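Uncharacterized protein (Psychrobacter arcticus, PDB 2PN2) is of unknown function but belongs to the OsmC family and probably takes part in the osmotic stress and detoxification response. Local coordinates at residues T67-C72 with S107-A112; V95-V98 with P103-V106. All coordinates share one frame; numbering follows the deposited sequence.

Contact 1: residues T67-C72 with S107-A112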
loop_
_atom_site.group_PDB
_atom_site.type_symbol
_atom_site.label_atom_id
_atom_site.label_comp_id
_atom_site.label_asym_id
_atom_site.label_seq_id
_atom_site.Cartn_x
_atom_site.Cartn_y
_atom_site.Cartn_z
ATOM N N THR A 67 4.637 0.903 -3.664
ATOM C CA THR A 67 5.045 -0.501 -3.845
ATOM C C THR A 67 3.882 -1.467 -4.133
ATOM O O THR A 67 4.045 -2.397 -4.923
ATOM C CB THR A 67 5.883 -0.983 -2.643
ATOM O OG1 THR A 67 6.912 -0.019 -2.404
ATOM C CG2 THR A 67 6.492 -2.369 -2.907
ATOM N N SER A 68 2.730 -1.253 -3.500
ATOM C CA SER A 68 1.532 -2.075 -3.734
ATOM C C SER A 68 1.089 -2.033 -5.201
ATOM O O SER A 68 0.654 -3.049 -5.716
ATOM C CB SER A 68 0.355 -1.698 -2.802
ATOM O OG SER A 68 -0.286 -0.504 -3.191
ATOM N N LEU A 69 1.254 -0.875 -5.863
ATOM C CA LEU A 69 0.938 -0.728 -7.277
ATOM C C LEU A 69 1.801 -1.652 -8.101
ATOM O O LEU A 69 1.277 -2.381 -8.923
ATOM C CB LEU A 69 1.146 0.712 -7.784
ATOM C CG LEU A 69 0.795 0.963 -9.264
ATOM C CD1 LEU A 69 -0.662 0.471 -9.613
ATOM C CD2 LEU A 69 0.958 2.469 -9.572
ATOM N N ALA A 70 3.114 -1.623 -7.849
ATOM C CA ALA A 70 4.080 -2.487 -8.544
ATOM C C ALA A 70 3.817 -3.972 -8.269
ATOM O O ALA A 70 3.871 -4.799 -9.184
ATOM C CB ALA A 70 5.512 -2.118 -8.168
ATOM N N SER A 71 3.536 -4.307 -7.019
ATOM C CA SER A 71 3.187 -5.702 -6.659
ATOM C C SER A 71 1.936 -6.187 -7.374
ATOM O O SER A 71 1.897 -7.321 -7.866
ATOM C CB SER A 71 2.980 -5.857 -5.159
ATOM O OG SER A 71 4.231 -5.837 -4.531
ATOM N N CYS A 72 0.938 -5.316 -7.450
ATOM C CA CYS A 72 -0.312 -5.624 -8.121
ATOM C C CYS A 72 -0.083 -5.876 -9.618
ATOM O O CYS A 72 -0.606 -6.852 -10.176
ATOM C CB CYS A 72 -1.312 -4.494 -7.912
ATOM S SG CYS A 72 -2.919 -4.891 -8.511
ATOM N N SER A 107 2.148 12.060 -6.322
ATOM C CA SER A 107 1.815 12.658 -7.632
ATOM C C SER A 107 2.220 11.744 -8.807
ATOM O O SER A 107 1.591 11.789 -9.863
ATOM C CB SER A 107 2.465 14.030 -7.786
ATOM O OG SER A 107 3.892 13.958 -7.737
ATOM N N GLU A 108 3.305 10.976 -8.658
ATOM C CA GLU A 108 3.728 10.045 -9.698
ATOM C C GLU A 108 4.297 8.776 -9.078
ATOM O O GLU A 108 4.871 8.818 -7.973
ATOM C CB GLU A 108 4.792 10.671 -10.633
ATOM C CG GLU A 108 4.534 12.118 -11.075
ATOM C CD GLU A 108 5.586 12.671 -12.042
ATOM O OE1 GLU A 108 6.433 11.912 -12.554
ATOM O OE2 GLU A 108 5.538 13.884 -12.299
ATOM N N VAL A 109 4.085 7.649 -9.759
ATOM C CA VAL A 109 4.737 6.387 -9.394
ATOM C C VAL A 109 5.349 5.849 -10.672
ATOM O O VAL A 109 4.615 5.562 -11.650
ATOM C CB VAL A 109 3.786 5.351 -8.786
ATOM C CG1 VAL A 109 4.543 4.063 -8.503
ATOM C CG2 VAL A 109 3.136 5.876 -7.509
ATOM N N HIS A 110 6.677 5.737 -10.695
ATOM C CA HIS A 110 7.385 5.205 -11.871
ATOM C C HIS A 110 7.779 3.782 -11.547
ATOM O O HIS A 110 8.388 3.535 -10.492
ATOM C CB HIS A 110 8.615 6.030 -12.267
ATOM C CG HIS A 110 8.358 7.498 -12.403
ATOM N ND1 HIS A 110 9.375 8.426 -12.378
ATOM C CD2 HIS A 110 7.204 8.206 -12.489
ATOM C CE1 HIS A 110 8.864 9.639 -12.505
ATOM N NE2 HIS A 110 7.549 9.534 -12.562
ATOM N N ILE A 111 7.412 2.851 -12.427
ATOM C CA ILE A 111 7.673 1.422 -12.254
ATOM C C ILE A 111 8.460 0.969 -13.474
ATOM O O ILE A 111 7.950 1.033 -14.581
ATOM C CB ILE A 111 6.363 0.591 -12.119
ATOM C CG1 ILE A 111 5.438 1.154 -11.033
ATOM C CG2 ILE A 111 6.663 -0.901 -11.865
ATOM C CD1 ILE A 111 4.534 2.265 -11.518
ATOM N N ALA A 112 9.723 0.591 -13.271
ATOM C CA ALA A 112 10.590 0.086 -14.339
ATOM C C ALA A 112 10.606 -1.433 -14.195
ATOM O O ALA A 112 11.189 -1.960 -13.235
ATOM C CB ALA A 112 12.004 0.657 -14.215
#
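Leu69, on helix 67-72, sets its CD2 methyl against Val109 and Ile111 of strand 107-112. The contact is wholly apolar. Leu69 CD2 lies 4.1 Å from Val109 CG1 and 4.1 Å from Ile111 CD1, so one methyl serves two strand residues. CG of Leu69 stands anti to its own N (chi1 -178°), which swings the isopropyl end toward the strand. The Leu69 and Ile111 side chains cross at about a right angle. The next residue, Ala70, sets its CB 4.1 Å from Ile111 CG2. Ile111 thus uses both branches: CD1 for Leu69, CG2 for Ala70. All four residues are buried.

This is a helix laid on a beta sheet, in the OsmC-like part of the chain. Helix 61-83 covers strand 105-114, which lies between strands 92-100 and 145-150. The segment axes come within 9.2 Å at a crossing angle of -40°.

Polar bonds lie away from this interface. On the strand, His110 NE2 donates to Glu108 OE1 at 2.6 Å. The acceptor sits at the edge of the imidazole, in its plane, and uses its anti lone pair; this pairing helps to set how the ring is turned. On the helix, Thr67 OG1 bonds to Asp63 O and to Ser23 OG of the second subunit. Ser71 OG bonds to Thr33 OG1 of that subunit.

Contact 2: residues V95-V98 with P103-V106. With SO4 (sulfate ion), chain D.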
loop_
_atom_site.group_PDB
_atom_site.type_symbol
_atom_site.label_atom_id
_atom_site.label_comp_id
_atom_site.label_asym_id
_atom_site.label_seq_id
_atom_site.Cartn_x
_atom_site.Cartn_y
_atom_site.Cartn_z
ATOM N N VAL A 95 10.659 0.801 -8.200
ATOM C CA VAL A 95 9.579 1.731 -7.922
ATOM C C VAL A 95 10.190 3.031 -7.473
ATOM O O VAL A 95 11.052 3.052 -6.583
ATOM C CB VAL A 95 8.638 1.207 -6.809
ATOM C CG1 VAL A 95 7.454 2.205 -6.579
ATOM C CG2 VAL A 95 8.088 -0.194 -7.147
ATOM N N THR A 96 9.772 4.113 -8.118
ATOM C CA THR A 96 10.225 5.456 -7.771
ATOM C C THR A 96 8.953 6.251 -7.539
ATOM O O THR A 96 8.020 6.126 -8.315
ATOM C CB THR A 96 11.090 6.047 -8.930
ATOM O OG1 THR A 96 12.333 5.326 -9.018
ATOM C CG2 THR A 96 11.399 7.506 -8.698
ATOM N N LYS A 97 8.889 7.041 -6.469
ATOM C CA LYS A 97 7.701 7.864 -6.222
ATOM C C LYS A 97 8.076 9.325 -6.276
ATOM O O LYS A 97 9.207 9.687 -5.928
ATOM C CB LYS A 97 7.014 7.522 -4.886
ATOM C CG LYS A 97 7.746 7.981 -3.637
ATOM C CD LYS A 97 6.929 7.795 -2.372
ATOM C CE LYS A 97 7.681 8.465 -1.232
ATOM N NZ LYS A 97 7.106 8.109 0.070
ATOM N N VAL A 98 7.123 10.146 -6.719
ATOM C CA VAL A 98 7.246 11.594 -6.690
ATOM C C VAL A 98 6.076 12.078 -5.825
ATOM O O VAL A 98 4.936 11.573 -5.944
ATOM C CB VAL A 98 7.174 12.240 -8.087
ATOM C CG1 VAL A 98 7.397 13.783 -7.995
ATOM C CG2 VAL A 98 8.220 11.609 -9.020
ATOM N N PRO A 103 -1.911 19.607 -0.373
ATOM C CA PRO A 103 -1.395 18.754 0.704
ATOM C C PRO A 103 -0.382 17.707 0.256
ATOM O O PRO A 103 -0.382 17.312 -0.920
ATOM C CB PRO A 103 -2.665 18.037 1.190
ATOM C CG PRO A 103 -3.478 17.886 -0.028
ATOM C CD PRO A 103 -3.217 19.107 -0.864
ATOM N N ARG A 104 0.462 17.248 1.188
ATOM C CA ARG A 104 1.411 16.175 0.895
ATOM C C ARG A 104 0.633 14.944 0.373
ATOM O O ARG A 104 -0.327 14.503 1.004
ATOM C CB ARG A 104 2.253 15.797 2.127
ATOM C CG ARG A 104 3.244 14.632 1.875
ATOM C CD ARG A 104 4.304 14.503 2.986
ATOM N NE ARG A 104 5.186 13.341 2.756
ATOM C CZ ARG A 104 6.240 13.306 1.926
ATOM N NH1 ARG A 104 6.613 14.365 1.214
ATOM N NH2 ARG A 104 6.940 12.180 1.809
ATOM N N ARG A 105 1.042 14.429 -0.785
ATOM C CA ARG A 105 0.390 13.288 -1.429
ATOM C C ARG A 105 1.312 12.792 -2.542
ATOM O O ARG A 105 2.226 13.513 -2.947
ATOM C CB ARG A 105 -0.965 13.716 -2.033
ATOM C CG ARG A 105 -0.823 14.776 -3.141
ATOM C CD ARG A 105 -2.108 15.420 -3.626
ATOM N NE ARG A 105 -1.788 16.221 -4.823
ATOM C CZ ARG A 105 -1.438 17.513 -4.839
ATOM N NH1 ARG A 105 -1.356 18.239 -3.729
ATOM N NH2 ARG A 105 -1.153 18.088 -6.010
ATOM N N VAL A 106 1.045 11.590 -3.030
ATOM C CA VAL A 106 1.767 10.980 -4.164
ATOM C C VAL A 106 1.235 11.632 -5.448
ATOM O O VAL A 106 0.013 11.782 -5.607
ATOM C CB VAL A 106 1.537 9.444 -4.230
ATOM C CG1 VAL A 106 2.314 8.796 -5.420
ATOM C CG2 VAL A 106 1.937 8.759 -2.900
HETATM S S SO4 D . 5.090 9.479 3.869
HETATM O O1 SO4 D . 6.252 9.034 3.096
HETATM O O2 SO4 D . 4.224 8.340 4.203
HETATM O O3 SO4 D . 5.590 10.068 5.107
HETATM O O4 SO4 D . 4.345 10.481 3.114
#
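Lys97 has CG between its backbone N and carbonyl carbon (chi1 73°), and Arg104 has CG anti to its N. Both chains then run extended, and their charged ends converge on one sulfate. The site lies at the surface, on the beta hairpin of strands 92-100 and 105-114. The ion probably comes from the crystallisation liquor.

Arg104 meets the sulfate with the edge of its guanidinium. NE of Arg104 donates to sulfate O4 at 3.0 Å, with an N-H...O angle of 145°. NH2 of Arg104 adds weak bonds to O1 and O4. Lys97 NZ gives a weak bond to sulfate O1 at 3.3 Å. The anion probably offsets the two positive charges, whose atoms Lys97 NZ and Arg104 NH2 are 4.4 Å apart. Lys97 NZ is also held by a salt bridge to Asp63 and a hydrogen bond to Thr62. Thr62 OG1 and Ser60 OG bind the sulfate too.

Nearer the backbone, the carbonyl O of Val98 lies 3.7 Å from Val106 CA, with Val106 CG1 also near it at 3.9 Å. Arg105 NH1 reaches back to Pro103 O at 3.1 Å, and that oxygen lies 28° out of the guanidinium plane.

Overall arrangement
Contacts 1 and 2 have centres about 10 Å apart and share strand 105-114. The hairpin of contact 2 falls in the chain between helix segment 67-72 and the end of strand segment 107-112. Probable backbone hydrogen bonds join the contacts: His110 N to Thr96 O is 2.8 Å, and Ser107 N to Val98 O is 2.9 Å. Ser107 and Glu108 are both opposite Val98, a classic beta bulge. Val95 continues the apolar layer, with its CG2 3.4 Å from Ala70 CB. Asp63 and Thr62, on the same helix as contact 1, reach Lys97 near the sulfate. Both contacts also touch the second subunit, where Val95 pairs with a strand and extends the sheet.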